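Local atomic coordinates of trigger factor (Thermotoga maritima, PDB entry 2NSA), a protein that probably acts as a ribosome-binding chaperone that keeps newly made proteins in an open conformation and as a peptidyl-prolyl cis-trans isomerase. Residues N59-K62 and R63-R66. Residues are numbered along the deposited sequence; the frame is centred on the assembly and turned at random.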
ATOM      1  N   ASN A  59      -3.901 -14.639 -13.729  1.00 21.41           N
ATOM      2  CA  ASN A  59      -3.774 -14.439 -15.167  1.00 23.74           C
ATOM      3  C   ASN A  59      -2.688 -13.418 -15.454  1.00 25.54           C
ATOM      4  O   ASN A  59      -1.972 -13.527 -16.451  1.00 26.11           O
ATOM      5  CB  ASN A  59      -5.096 -13.982 -15.785  1.00 25.51           C
ATOM      6  CG  ASN A  59      -6.070 -15.121 -15.968  1.00 30.15           C
ATOM      7  OD1 ASN A  59      -5.678 -16.228 -16.333  1.00 33.95           O
ATOM      8  ND2 ASN A  59      -7.347 -14.856 -15.730  1.00 32.71           N
ATOM      9  N   ARG A  60      -2.559 -12.429 -14.574  1.00 24.70           N
ATOM     10  CA  ARG A  60      -1.538 -11.401 -14.743  1.00 26.85           C
ATOM     11  C   ARG A  60      -0.162 -12.025 -14.534  1.00 26.63           C
ATOM     12  O   ARG A  60       0.769 -11.747 -15.287  1.00 28.49           O
ATOM     13  CB  ARG A  60      -1.761 -10.254 -13.746  1.00 29.55           C
ATOM     14  CG  ARG A  60      -0.576  -9.301 -13.615  1.00 33.66           C
ATOM     15  CD  ARG A  60      -0.921  -8.052 -12.808  1.00 38.41           C
ATOM     16  NE  ARG A  60      -1.828  -8.335 -11.697  1.00 42.79           N
ATOM     17  CZ  ARG A  60      -3.131  -8.070 -11.714  1.00 42.85           C
ATOM     18  NH1 ARG A  60      -3.681  -7.511 -12.783  1.00 43.80           N
ATOM     19  NH2 ARG A  60      -3.887  -8.368 -10.666  1.00 43.29           N
ATOM     20  N   LEU A  61      -0.042 -12.873 -13.516  1.00 24.33           N
ATOM     21  CA  LEU A  61       1.222 -13.541 -13.225  1.00 25.52           C
ATOM     22  C   LEU A  61       1.628 -14.423 -14.399  1.00 27.24           C
ATOM     23  O   LEU A  61       2.817 -14.559 -14.705  1.00 27.55           O
ATOM     24  CB  LEU A  61       1.098 -14.395 -11.962  1.00 24.73           C
ATOM     25  CG  LEU A  61       0.924 -13.631 -10.646  1.00 23.27           C
ATOM     26  CD1 LEU A  61       0.684 -14.609  -9.517  1.00 23.74           C
ATOM     27  CD2 LEU A  61       2.169 -12.795 -10.372  1.00 23.92           C
ATOM     28  N   LYS A  62       0.634 -15.023 -15.048  1.00 28.29           N
ATOM     29  CA  LYS A  62       0.882 -15.889 -16.197  1.00 30.93           C
ATOM     30  C   LYS A  62       1.338 -15.080 -17.404  1.00 33.09           C
ATOM     31  O   LYS A  62       2.089 -15.578 -18.245  1.00 34.47           O
ATOM     32  CB  LYS A  62      -0.375 -16.688 -16.548  1.00 29.05           C
ATOM     33  CG  LYS A  62      -0.685 -17.799 -15.562  1.00 29.07           C
ATOM     34  CD  LYS A  62      -1.927 -18.574 -15.965  1.00 27.25           C
ATOM     35  CE  LYS A  62      -2.143 -19.766 -15.046  1.00 24.93           C
ATOM     36  NZ  LYS A  62      -3.451 -20.418 -15.291  1.00 27.36           N
ATOM     37  N   ARG A  63       0.881 -13.835 -17.491  1.00 34.81           N
ATOM     38  CA  ARG A  63       1.275 -12.971 -18.597  1.00 35.84           C
ATOM     39  C   ARG A  63       2.693 -12.465 -18.359  1.00 35.97           C
ATOM     40  O   ARG A  63       3.435 -12.200 -19.306  1.00 36.83           O
ATOM     41  CB  ARG A  63       0.321 -11.777 -18.729  1.00 37.32           C
ATOM     42  CG  ARG A  63      -1.063 -12.116 -19.272  1.00 38.99           C
ATOM     43  CD  ARG A  63      -1.795 -10.850 -19.705  1.00 39.68           C
ATOM     44  NE  ARG A  63      -2.050  -9.938 -18.591  1.00 40.50           N
ATOM     45  CZ  ARG A  63      -3.058 -10.065 -17.734  1.00 39.55           C
ATOM     46  NH1 ARG A  63      -3.919 -11.067 -17.859  1.00 37.08           N
ATOM     47  NH2 ARG A  63      -3.204  -9.191 -16.750  1.00 41.16           N
ATOM     48  N   GLU A  64       3.065 -12.333 -17.089  1.00 35.70           N
ATOM     49  CA  GLU A  64       4.395 -11.856 -16.725  1.00 36.85           C
ATOM     50  C   GLU A  64       5.404 -13.002 -16.740  1.00 36.13           C
ATOM     51  O   GLU A  64       6.613 -12.777 -16.680  1.00 37.52           O
ATOM     52  CB  GLU A  64       4.367 -11.217 -15.334  1.00 37.71           C
ATOM     53  CG  GLU A  64       3.281 -10.163 -15.159  1.00 39.16           C
ATOM     54  CD  GLU A  64       3.320  -9.491 -13.796  1.00 41.03           C
ATOM     55  OE1 GLU A  64       3.562 -10.187 -12.788  1.00 41.12           O
ATOM     56  OE2 GLU A  64       3.092  -8.263 -13.736  1.00 41.87           O
ATOM     57  N   GLY A  65       4.900 -14.230 -16.824  1.00 35.79           N
ATOM     58  CA  GLY A  65       5.773 -15.390 -16.845  1.00 34.15           C
ATOM     59  C   GLY A  65       6.367 -15.689 -15.482  1.00 33.38           C
ATOM     60  O   GLY A  65       7.493 -16.174 -15.374  1.00 33.43           O
ATOM     61  N   ARG A  66       5.604 -15.414 -14.431  1.00 31.17           N
ATOM     62  CA  ARG A  66       6.085 -15.642 -13.080  1.00 30.63           C
ATOM     63  C   ARG A  66       5.187 -16.580 -12.291  1.00 27.87           C
ATOM     64  O   ARG A  66       5.505 -16.946 -11.158  1.00 27.64           O
ATOM     65  CB  ARG A  66       6.197 -14.304 -12.346  1.00 31.89           C
ATOM     66  CG  ARG A  66       6.925 -13.242 -13.147  1.00 35.20           C
ATOM     67  CD  ARG A  66       7.272 -12.035 -12.301  1.00 36.27           C
ATOM     68  NE  ARG A  66       6.095 -11.357 -11.770  1.00 39.11           N
ATOM     69  CZ  ARG A  66       5.795 -11.286 -10.476  1.00 38.76           C
ATOM     70  NH1 ARG A  66       6.585 -11.856  -9.578  1.00 40.50           N
ATOM     71  NH2 ARG A  66       4.710 -10.635 -10.081  1.00 39.36           N
TER
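The last turn of helix 47-64 closes where R66 N donates to L61 O over 2.9 Å, a nearly straight bond (172°) that reaches back five residues across G65. Before it, E64 N bonds R60 O at 3.0 Å and R63 N bonds N59 O at 3.1 Å, and both N-H groups also lean weakly toward the carbonyl three residues back. With the weak 3.4 Å bond from G65 N to K62 O inside it, the 66-to-61 bond round G65, in the left-handed helical conformation, makes a Schellman motif that turns the chain into helix 67-72, with R66 at its N-cap. The junction sits on the surface of the C-terminal domain, which, as in other trigger factors, probably carries chaperone activity of its own, and L61 reaches Y67 and I70 of the second helix. Methyl CD2 of L61 also lies over one face of the R66 guanidinium, 3.3 Å from NH2. R66 bends at chi3 (-62°), which brings NE and NH2 side-on to a single oxygen, E64 OE1, each at 3.0 Å; the salt bridge spans the turn, with NE above the carboxylate plane and NH2 nearly along the C-O bond. E64 runs alongside R60, its OE2 3.8 Å from R60 CG, the two flat groups steeply inclined. R63 folds back along the helix, bringing one guanidinium face over R60 CA, off centre toward the rim.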